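Local coordinates for lipocalin allergen (Canis lupus familiaris, PDB 4ODD), which is a secreted dog allergen of the lipocalin family, and probably binds small molecules as relatives with this fold do, at residues W15-V20 with I36-I41; M50-Y55 with V67-G72; A114-R119 with A129-L134. All coordinates share one frame; numbering follows the deposited sequence.

Contact 1: W15-V20 with I36-I41; sequences WKTLYV and IYLRGI
Thr17 and Trp15, two residues apart in segment 15-20, meet strand 36-41 in quite different ways. The Thr17 side chain points at the neighbouring strand, and with chi1 at -49° its hydroxyl lies beside the backbone N, anti to the carbonyl carbon. OG1 is gripped twice there: it donates to Ile36 O at 2.6 Å and accepts from Leu38 N at 2.8 Å, nearly straight at 167°. Leu38 N is thus bonded to a side-chain oxygen. The strands run antiparallel but splayed, their directions 142° apart. Toward the start of 15-20, Trp15 N donates to Arg39 O at 2.9 Å, sitting above the carbonyl plane. The Trp15 ring crosses Ile41 obliquely, its CD1 3.6 Å from Ile41 CD1, while Trp15 CB lies 4.2 Å from Leu38 CB. Arg39 NH1 turns back to Leu38 O (3.1 Å), with the acceptor close to the guanidinium plane, and the same nitrogen forms a salt bridge with Asp152. Ring nitrogen NE1 of Trp15 bonds to Val11 O, and Arg119 makes a cation-pi contact with the indole. A first-strand Gly-X-Trp tryptophan paired with a late arginine is the hallmark of the lipocalin barrel.

Contact 2: M50-Y55 with V67-G72; sequences MLFNFY and VGASIG
Strands 50-55 and 67-71 run antiparallel at 149°, their axes 4.8 Å apart, in a register that pairs Met50 with Ala69, Leu51 with Gly68 and Phe52 with Val67. Both outer pairs are hydrogen-bonded: Phe52 N to Val67 O spans 2.9 Å and Val67 N to Phe52 O spans 2.8 Å, each in the carbonyl plane. Ala69 N to Met50 O is also in plane but bent at N-H (132°), and Met50 N sits above the Ala69 carbonyl plane. Side chains of Met50, Phe52, Val67 and Ala69 share one face. Phe52, with CG beside the backbone N and anti to the carbonyl carbon, turns its ring edge to Ala69, CE2 standing 4.0 Å from CB. The Met50 and Ile71 side chains cross obliquely, CG of Met50 4.2 Å from CD1 of Ile71. Phe54 takes the crowded position between N and carbonyl carbon (chi1 63°), its CE2 4.0 Å from Val67 CG2. On the other face Leu51 brings CD1 3.6 Å from Val67 O, beside Gly68. Edge-to-face contacts join Phe52 to Phe87 and Phe54 to Tyr81. The arrangement is that of a beta hairpin in a lipocalin barrel, the Met50, Phe52 and Ala69 face turned toward the interior.

Contact 3: A114-R119 with A129-L134; sequences ALLMGR and AKFKKL
This is a helix-on-barrel contact of the lipocalin fold, in which the helix that follows the last long strand lies against the outside of the barrel wall. Two numbers place it: the axes of strand 114-118 and helix 129-134 approach to 8.8 Å, and their directions differ by 171°, so the helix runs back along the strand almost antiparallel. The interface is buried, and its side-chain contacts are apolar. Ala114 and Leu116 send their side chains toward the helix, whereas Leu115 between them points away, toward the barrel interior. From the helix, Phe131 and Leu134, three residues apart and thus close on one side of it, supply the other half. Both have CG anti to the backbone N, which extends them toward the sheet. Leu134 CD2 meets the methyl of Ala114 end to end, 3.8 Å from CB. Phe131 lies beside the strand, and Ser21 and Ile145 also touch its side chain, so strands 13-22 and 145-147 also border it. Outside the apolar patch the helix is lysine-rich, and Lys130 forms a salt bridge with Asp91. The ring of Phe131 is used in two ways. Its edge, at CE1, abuts the backbone of Ala114, 3.6 Å from C and in plane. Over one face comes Leu116 in a CH-pi contact, its CB 4.3 Å from the ring centroid and 27° off the normal.

In the fold
All three contacts reach one curled antiparallel sheet: contacts 1 and 2 lie within it, while contact 3 sets a helix on it. They come in series along the chain, each closing before the next opens. Contacts 1 and 2 have centres 13 Å apart and are joined by neighbouring strands 36-44 and 49-57, where Tyr37 O and Tyr55 N lie 2.6 Å apart, a probable hydrogen bond. Contacts 1 and 3, 11 Å apart between centres, share the seam between strands 13-22 and 110-118, with Leu18 N probably bonded to Leu116 O. Contacts 2 and 3 lie on opposite sides of the chain's centre, about 19 Å between centres. Strand 13-22 thus helps close the barrel between early and late strands, while helix 125-137 packs outside it.

Contact 1: W15-V20 with I36-I41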
loop_
_atom_site.group_PDB
_atom_site.type_symbol
_atom_site.label_atom_id
_atom_site.label_comp_id
_atom_site.label_asym_id
_atom_site.label_seq_id
_atom_site.Cartn_x
_atom_site.Cartn_y
_atom_site.Cartn_z
ATOM N N TRP A 15 -4.654 -5.306 8.134
ATOM C CA TRP A 15 -5.064 -4.995 6.781
ATOM C C TRP A 15 -4.623 -6.106 5.860
ATOM O O TRP A 15 -3.612 -6.770 6.118
ATOM C CB TRP A 15 -4.431 -3.688 6.332
ATOM C CG TRP A 15 -5.011 -2.507 7.001
ATOM C CD1 TRP A 15 -4.428 -1.754 7.976
ATOM C CD2 TRP A 15 -6.297 -1.933 6.761
ATOM N NE1 TRP A 15 -5.268 -0.740 8.356
ATOM C CE2 TRP A 15 -6.424 -0.825 7.625
ATOM C CE3 TRP A 15 -7.357 -2.248 5.901
ATOM C CZ2 TRP A 15 -7.570 -0.025 7.656
ATOM C CZ3 TRP A 15 -8.497 -1.459 5.935
ATOM C CH2 TRP A 15 -8.594 -0.359 6.809
ATOM N N LYS A 16 -5.383 -6.304 4.792
ATOM C CA LYS A 16 -5.070 -7.295 3.789
ATOM C C LYS A 16 -5.031 -6.561 2.447
ATOM O O LYS A 16 -5.855 -5.664 2.201
ATOM C CB LYS A 16 -6.137 -8.395 3.788
ATOM C CG LYS A 16 -6.103 -9.285 2.550
ATOM C CD LYS A 16 -7.213 -10.345 2.562
ATOM C CE LYS A 16 -7.098 -11.299 1.355
ATOM N NZ LYS A 16 -5.739 -11.933 1.262
ATOM N N THR A 17 -4.078 -6.917 1.584
ATOM C CA THR A 17 -4.025 -6.266 0.281
ATOM C C THR A 17 -5.057 -6.882 -0.657
ATOM O O THR A 17 -5.102 -8.094 -0.815
ATOM C CB THR A 17 -2.647 -6.379 -0.391
ATOM O OG1 THR A 17 -1.620 -6.004 0.534
ATOM C CG2 THR A 17 -2.600 -5.474 -1.616
ATOM N N LEU A 18 -5.875 -6.042 -1.278
ATOM C CA LEU A 18 -6.827 -6.499 -2.287
ATOM C C LEU A 18 -6.325 -6.197 -3.702
ATOM O O LEU A 18 -6.158 -7.107 -4.530
ATOM C CB LEU A 18 -8.188 -5.854 -2.059
ATOM C CG LEU A 18 -9.064 -6.526 -0.997
ATOM C CD1 LEU A 18 -8.224 -7.226 0.055
ATOM C CD2 LEU A 18 -10.025 -5.543 -0.364
ATOM N N TYR A 19 -6.068 -4.925 -3.983
ATOM C CA TYR A 19 -5.575 -4.545 -5.303
ATOM C C TYR A 19 -4.359 -3.656 -5.204
ATOM O O TYR A 19 -4.210 -2.896 -4.253
ATOM C CB TYR A 19 -6.648 -3.801 -6.094
ATOM C CG TYR A 19 -7.879 -4.607 -6.441
ATOM C CD1 TYR A 19 -8.029 -5.173 -7.704
ATOM C CD2 TYR A 19 -8.903 -4.781 -5.524
ATOM C CE1 TYR A 19 -9.161 -5.901 -8.038
ATOM C CE2 TYR A 19 -10.036 -5.506 -5.850
ATOM C CZ TYR A 19 -10.157 -6.064 -7.104
ATOM O OH TYR A 19 -11.280 -6.786 -7.420
ATOM N N VAL A 20 -3.492 -3.763 -6.201
ATOM C CA VAL A 20 -2.399 -2.825 -6.396
ATOM C C VAL A 20 -2.315 -2.475 -7.873
ATOM O O VAL A 20 -2.632 -3.293 -8.739
ATOM C CB VAL A 20 -1.032 -3.412 -5.973
ATOM C CG1 VAL A 20 -0.995 -3.666 -4.498
ATOM C CG2 VAL A 20 -0.753 -4.682 -6.743
ATOM N N ILE A 36 2.904 -6.272 -2.544
ATOM C CA ILE A 36 2.887 -6.204 -1.090
ATOM C C ILE A 36 1.666 -6.872 -0.479
ATOM O O ILE A 36 0.516 -6.561 -0.823
ATOM C CB ILE A 36 2.871 -4.740 -0.612
ATOM C CG1 ILE A 36 4.127 -4.018 -1.066
ATOM C CG2 ILE A 36 2.755 -4.680 0.903
ATOM C CD1 ILE A 36 5.364 -4.718 -0.647
ATOM N N TYR A 37 1.904 -7.778 0.453
ATOM C CA TYR A 37 0.790 -8.371 1.173
ATOM C C TYR A 37 0.770 -7.796 2.563
ATOM O O TYR A 37 1.606 -8.125 3.408
ATOM C CB TYR A 37 0.898 -9.891 1.196
ATOM C CG TYR A 37 0.768 -10.482 -0.189
ATOM C CD1 TYR A 37 -0.491 -10.688 -0.762
ATOM C CD2 TYR A 37 1.896 -10.823 -0.934
ATOM C CE1 TYR A 37 -0.624 -11.237 -2.037
ATOM C CE2 TYR A 37 1.769 -11.371 -2.197
ATOM C CZ TYR A 37 0.512 -11.569 -2.745
ATOM O OH TYR A 37 0.415 -12.106 -4.005
ATOM N N LEU A 38 -0.173 -6.898 2.785
ATOM C CA LEU A 38 -0.296 -6.275 4.085
ATOM C C LEU A 38 -0.698 -7.237 5.165
ATOM O O LEU A 38 -1.448 -8.194 4.929
ATOM C CB LEU A 38 -1.247 -5.093 4.033
ATOM C CG LEU A 38 -0.252 -3.930 4.032
ATOM C CD1 LEU A 38 -0.519 -2.957 2.890
ATOM C CD2 LEU A 38 -0.180 -3.239 5.402
ATOM N N ARG A 39 -0.164 -6.987 6.351
ATOM C CA ARG A 39 -0.624 -7.686 7.539
ATOM C C ARG A 39 -1.244 -6.675 8.480
ATOM O O ARG A 39 -2.338 -6.896 9.002
ATOM C CB ARG A 39 0.513 -8.446 8.215
ATOM C CG ARG A 39 0.942 -9.700 7.431
ATOM C CD ARG A 39 -0.205 -10.703 7.325
ATOM N NE ARG A 39 0.160 -11.897 6.584
ATOM C CZ ARG A 39 -0.165 -12.116 5.315
ATOM N NH1 ARG A 39 -0.861 -11.215 4.640
ATOM N NH2 ARG A 39 0.210 -13.235 4.717
ATOM N N GLY A 40 -0.563 -5.549 8.687
ATOM C CA GLY A 40 -1.121 -4.527 9.545
ATOM C C GLY A 40 -0.392 -3.208 9.528
ATOM O O GLY A 40 0.724 -3.088 9.029
ATOM N N ILE A 41 -1.041 -2.199 10.084
ATOM C CA ILE A 41 -0.425 -0.898 10.233
ATOM C C ILE A 41 -0.534 -0.374 11.658
ATOM O O ILE A 41 -1.576 -0.511 12.311
ATOM C CB ILE A 41 -1.077 0.098 9.294
ATOM C CG1 ILE A 41 -0.799 -0.318 7.852
ATOM C CG2 ILE A 41 -0.570 1.499 9.586
ATOM C CD1 ILE A 41 -1.694 0.366 6.839
#

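Contact 2: M50-Y55 with V67-G72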
loop_
_atom_site.group_PDB
_atom_site.type_symbol
_atom_site.label_atom_id
_atom_site.label_comp_id
_atom_site.label_asym_id
_atom_site.label_seq_id
_atom_site.Cartn_x
_atom_site.Cartn_y
_atom_site.Cartn_z
ATOM N N MET A 50 4.835 5.727 11.819
ATOM C CA MET A 50 3.968 4.635 11.387
ATOM C C MET A 50 4.790 3.400 11.148
ATOM O O MET A 50 5.953 3.489 10.748
ATOM C CB MET A 50 3.217 4.981 10.107
ATOM C CG MET A 50 1.850 5.557 10.337
ATOM S SD MET A 50 1.064 6.040 8.791
ATOM C CE MET A 50 0.400 4.467 8.231
ATOM N N LEU A 51 4.186 2.242 11.388
ATOM C CA LEU A 51 4.835 0.985 11.057
ATOM C C LEU A 51 3.959 0.173 10.091
ATOM O O LEU A 51 2.807 -0.124 10.392
ATOM C CB LEU A 51 5.145 0.185 12.331
ATOM C CG LEU A 51 6.033 -1.042 12.086
ATOM C CD1 LEU A 51 7.494 -0.623 11.955
ATOM C CD2 LEU A 51 5.867 -2.099 13.161
ATOM N N PHE A 52 4.499 -0.166 8.929
ATOM C CA PHE A 52 3.796 -1.037 7.990
ATOM C C PHE A 52 4.356 -2.437 8.090
ATOM O O PHE A 52 5.567 -2.648 7.945
ATOM C CB PHE A 52 3.938 -0.537 6.549
ATOM C CG PHE A 52 3.407 0.844 6.348
ATOM C CD1 PHE A 52 2.128 1.045 5.878
ATOM C CD2 PHE A 52 4.185 1.956 6.672
ATOM C CE1 PHE A 52 1.644 2.332 5.713
ATOM C CE2 PHE A 52 3.700 3.241 6.509
ATOM C CZ PHE A 52 2.434 3.426 6.028
ATOM N N ASN A 53 3.474 -3.390 8.353
ATOM C CA ASN A 53 3.876 -4.774 8.440
ATOM C C ASN A 53 3.258 -5.552 7.278
ATOM O O ASN A 53 2.034 -5.501 7.059
ATOM C CB ASN A 53 3.461 -5.341 9.787
ATOM C CG ASN A 53 3.775 -6.807 9.915
ATOM O OD1 ASN A 53 2.868 -7.660 9.935
ATOM N ND2 ASN A 53 5.070 -7.123 9.991
ATOM N N PHE A 54 4.100 -6.255 6.520
ATOM C CA PHE A 54 3.627 -6.905 5.304
ATOM C C PHE A 54 4.604 -7.937 4.783
ATOM O O PHE A 54 5.757 -7.975 5.195
ATOM C CB PHE A 54 3.380 -5.860 4.226
ATOM C CG PHE A 54 4.621 -5.118 3.814
ATOM C CD1 PHE A 54 5.441 -5.604 2.799
ATOM C CD2 PHE A 54 4.963 -3.920 4.427
ATOM C CE1 PHE A 54 6.585 -4.901 2.409
ATOM C CE2 PHE A 54 6.100 -3.224 4.054
ATOM C CZ PHE A 54 6.909 -3.703 3.050
ATOM N N TYR A 55 4.136 -8.769 3.860
ATOM C CA TYR A 55 5.003 -9.754 3.208
ATOM C C TYR A 55 5.216 -9.418 1.732
ATOM O O TYR A 55 4.328 -8.887 1.063
ATOM C CB TYR A 55 4.421 -11.170 3.331
ATOM C CG TYR A 55 4.575 -11.812 4.696
ATOM C CD1 TYR A 55 5.697 -12.578 5.006
ATOM C CD2 TYR A 55 3.593 -11.672 5.666
ATOM C CE1 TYR A 55 5.843 -13.177 6.250
ATOM C CE2 TYR A 55 3.727 -12.267 6.920
ATOM C CZ TYR A 55 4.857 -13.015 7.204
ATOM O OH TYR A 55 4.997 -13.602 8.445
ATOM N N VAL A 67 8.261 -1.787 8.263
ATOM C CA VAL A 67 8.894 -0.575 7.794
ATOM C C VAL A 67 8.425 0.649 8.564
ATOM O O VAL A 67 7.221 0.894 8.700
ATOM C CB VAL A 67 8.676 -0.375 6.289
ATOM C CG1 VAL A 67 9.194 0.993 5.850
ATOM C CG2 VAL A 67 9.362 -1.501 5.505
ATOM N N GLY A 68 9.393 1.409 9.076
ATOM C CA GLY A 68 9.118 2.624 9.820
ATOM C C GLY A 68 8.994 3.822 8.902
ATOM O O GLY A 68 9.653 3.907 7.854
ATOM N N ALA A 69 8.140 4.757 9.295
ATOM C CA ALA A 69 7.889 5.933 8.484
ATOM C C ALA A 69 7.527 7.042 9.415
ATOM O O ALA A 69 7.072 6.793 10.525
ATOM C CB ALA A 69 6.749 5.680 7.517
ATOM N N SER A 70 7.721 8.276 8.979
ATOM C CA SER A 70 7.322 9.402 9.816
ATOM C C SER A 70 6.126 10.094 9.193
ATOM O O SER A 70 5.993 10.144 7.971
ATOM C CB SER A 70 8.485 10.375 10.023
ATOM O OG SER A 70 9.104 10.655 8.783
ATOM N N ILE A 71 5.228 10.602 10.024
ATOM C CA ILE A 71 4.152 11.436 9.508
ATOM C C ILE A 71 4.592 12.886 9.559
ATOM O O ILE A 71 4.870 13.431 10.631
ATOM C CB ILE A 71 2.865 11.287 10.309
ATOM C CG1 ILE A 71 2.527 9.801 10.510
ATOM C CG2 ILE A 71 1.747 12.060 9.622
ATOM C CD1 ILE A 71 1.380 9.558 11.476
ATOM N N GLY A 72 4.681 13.506 8.391
ATOM C CA GLY A 72 5.116 14.885 8.306
ATOM C C GLY A 72 3.943 15.839 8.318
ATOM O O GLY A 72 2.853 15.500 8.782
#

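Contact 3: A114-R119 with A129-L134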
loop_
_atom_site.group_PDB
_atom_site.type_symbol
_atom_site.label_atom_id
_atom_site.label_comp_id
_atom_site.label_asym_id
_atom_site.label_seq_id
_atom_site.Cartn_x
_atom_site.Cartn_y
_atom_site.Cartn_z
ATOM N N ALA A 114 -0.620 2.342 -6.369
ATOM C CA ALA A 114 -1.913 2.527 -5.715
ATOM C C ALA A 114 -2.364 1.218 -5.014
ATOM O O ALA A 114 -2.179 0.120 -5.547
ATOM C CB ALA A 114 -2.963 3.042 -6.712
ATOM N N LEU A 115 -2.922 1.329 -3.813
ATOM C CA LEU A 115 -3.353 0.142 -3.091
ATOM C C LEU A 115 -4.744 0.235 -2.504
ATOM O O LEU A 115 -5.112 1.243 -1.873
ATOM C CB LEU A 115 -2.412 -0.184 -1.948
ATOM C CG LEU A 115 -0.948 -0.392 -2.240
ATOM C CD1 LEU A 115 -0.182 0.710 -1.571
ATOM C CD2 LEU A 115 -0.547 -1.743 -1.686
ATOM N N LEU A 116 -5.501 -0.846 -2.699
ATOM C CA LEU A 116 -6.763 -1.038 -2.013
ATOM C C LEU A 116 -6.525 -2.114 -0.985
ATOM O O LEU A 116 -6.113 -3.223 -1.313
ATOM C CB LEU A 116 -7.862 -1.456 -2.979
ATOM C CG LEU A 116 -9.237 -1.621 -2.322
ATOM C CD1 LEU A 116 -9.523 -0.469 -1.378
ATOM C CD2 LEU A 116 -10.334 -1.755 -3.382
ATOM N N MET A 117 -6.731 -1.767 0.273
ATOM C CA MET A 117 -6.491 -2.708 1.346
ATOM C C MET A 117 -7.799 -2.922 2.072
ATOM O O MET A 117 -8.578 -1.980 2.260
ATOM C CB MET A 117 -5.437 -2.182 2.313
ATOM C CG MET A 117 -4.027 -2.172 1.750
ATOM S SD MET A 117 -3.079 -0.866 2.554
ATOM C CE MET A 117 -3.995 0.563 1.977
ATOM N N GLY A 118 -8.043 -4.164 2.475
ATOM C CA GLY A 118 -9.299 -4.493 3.124
ATOM C C GLY A 118 -9.123 -4.904 4.562
ATOM O O GLY A 118 -8.070 -5.389 4.957
ATOM N N ARG A 119 -10.171 -4.675 5.344
ATOM C CA ARG A 119 -10.292 -5.190 6.694
ATOM C C ARG A 119 -11.220 -6.396 6.613
ATOM O O ARG A 119 -12.427 -6.250 6.743
ATOM C CB ARG A 119 -10.939 -4.122 7.577
ATOM C CG ARG A 119 -10.608 -4.218 9.059
ATOM C CD ARG A 119 -9.273 -3.566 9.371
ATOM N NE ARG A 119 -9.420 -2.230 9.942
ATOM C CZ ARG A 119 -8.453 -1.580 10.592
ATOM N NH1 ARG A 119 -7.260 -2.149 10.754
ATOM N NH2 ARG A 119 -8.676 -0.363 11.088
ATOM N N ALA A 129 -14.450 1.113 -7.169
ATOM C CA ALA A 129 -14.542 2.255 -8.072
ATOM C C ALA A 129 -13.587 3.367 -7.656
ATOM O O ALA A 129 -12.811 3.871 -8.471
ATOM C CB ALA A 129 -15.975 2.776 -8.125
ATOM N N LYS A 130 -13.657 3.744 -6.382
ATOM C CA LYS A 130 -12.805 4.802 -5.839
ATOM C C LYS A 130 -11.344 4.475 -6.099
ATOM O O LYS A 130 -10.535 5.355 -6.419
ATOM C CB LYS A 130 -13.050 4.986 -4.335
ATOM C CG LYS A 130 -13.902 6.197 -3.972
ATOM C CD LYS A 130 -14.183 6.247 -2.473
ATOM C CE LYS A 130 -15.138 7.381 -2.112
ATOM N NZ LYS A 130 -15.563 7.343 -0.677
ATOM N N PHE A 131 -11.015 3.193 -5.977
ATOM C CA PHE A 131 -9.662 2.756 -6.259
ATOM C C PHE A 131 -9.299 2.994 -7.715
ATOM O O PHE A 131 -8.336 3.702 -8.001
ATOM C CB PHE A 131 -9.448 1.292 -5.891
ATOM C CG PHE A 131 -8.120 0.751 -6.354
ATOM C CD1 PHE A 131 -6.942 1.134 -5.733
ATOM C CD2 PHE A 131 -8.049 -0.128 -7.422
ATOM C CE1 PHE A 131 -5.719 0.638 -6.162
ATOM C CE2 PHE A 131 -6.832 -0.632 -7.854
ATOM C CZ PHE A 131 -5.668 -0.254 -7.227
ATOM N N LYS A 132 -10.073 2.415 -8.629
ATOM C CA LYS A 132 -9.785 2.555 -10.057
ATOM C C LYS A 132 -9.769 4.026 -10.479
ATOM O O LYS A 132 -8.938 4.459 -11.294
ATOM C CB LYS A 132 -10.784 1.747 -10.889
ATOM C CG LYS A 132 -10.786 0.265 -10.548
ATOM C CD LYS A 132 -11.274 -0.599 -11.717
ATOM C CE LYS A 132 -11.255 -2.093 -11.368
ATOM N NZ LYS A 132 -11.490 -2.979 -12.556
ATOM N N LYS A 133 -10.686 4.787 -9.898
ATOM C CA LYS A 133 -10.713 6.222 -10.102
ATOM C C LYS A 133 -9.344 6.807 -9.768
ATOM O O LYS A 133 -8.714 7.424 -10.625
ATOM C CB LYS A 133 -11.800 6.858 -9.233
ATOM C CG LYS A 133 -11.966 8.368 -9.411
ATOM C CD LYS A 133 -13.103 8.898 -8.527
ATOM C CE LYS A 133 -13.111 10.419 -8.447
ATOM N NZ LYS A 133 -11.981 10.936 -7.626
ATOM N N LEU A 134 -8.884 6.598 -8.533
ATOM C CA LEU A 134 -7.573 7.088 -8.113
ATOM C C LEU A 134 -6.488 6.645 -9.074
ATOM O O LEU A 134 -5.677 7.453 -9.531
ATOM C CB LEU A 134 -7.201 6.606 -6.707
ATOM C CG LEU A 134 -5.740 6.942 -6.367
ATOM C CD1 LEU A 134 -5.642 8.316 -5.721
ATOM C CD2 LEU A 134 -5.094 5.877 -5.489
#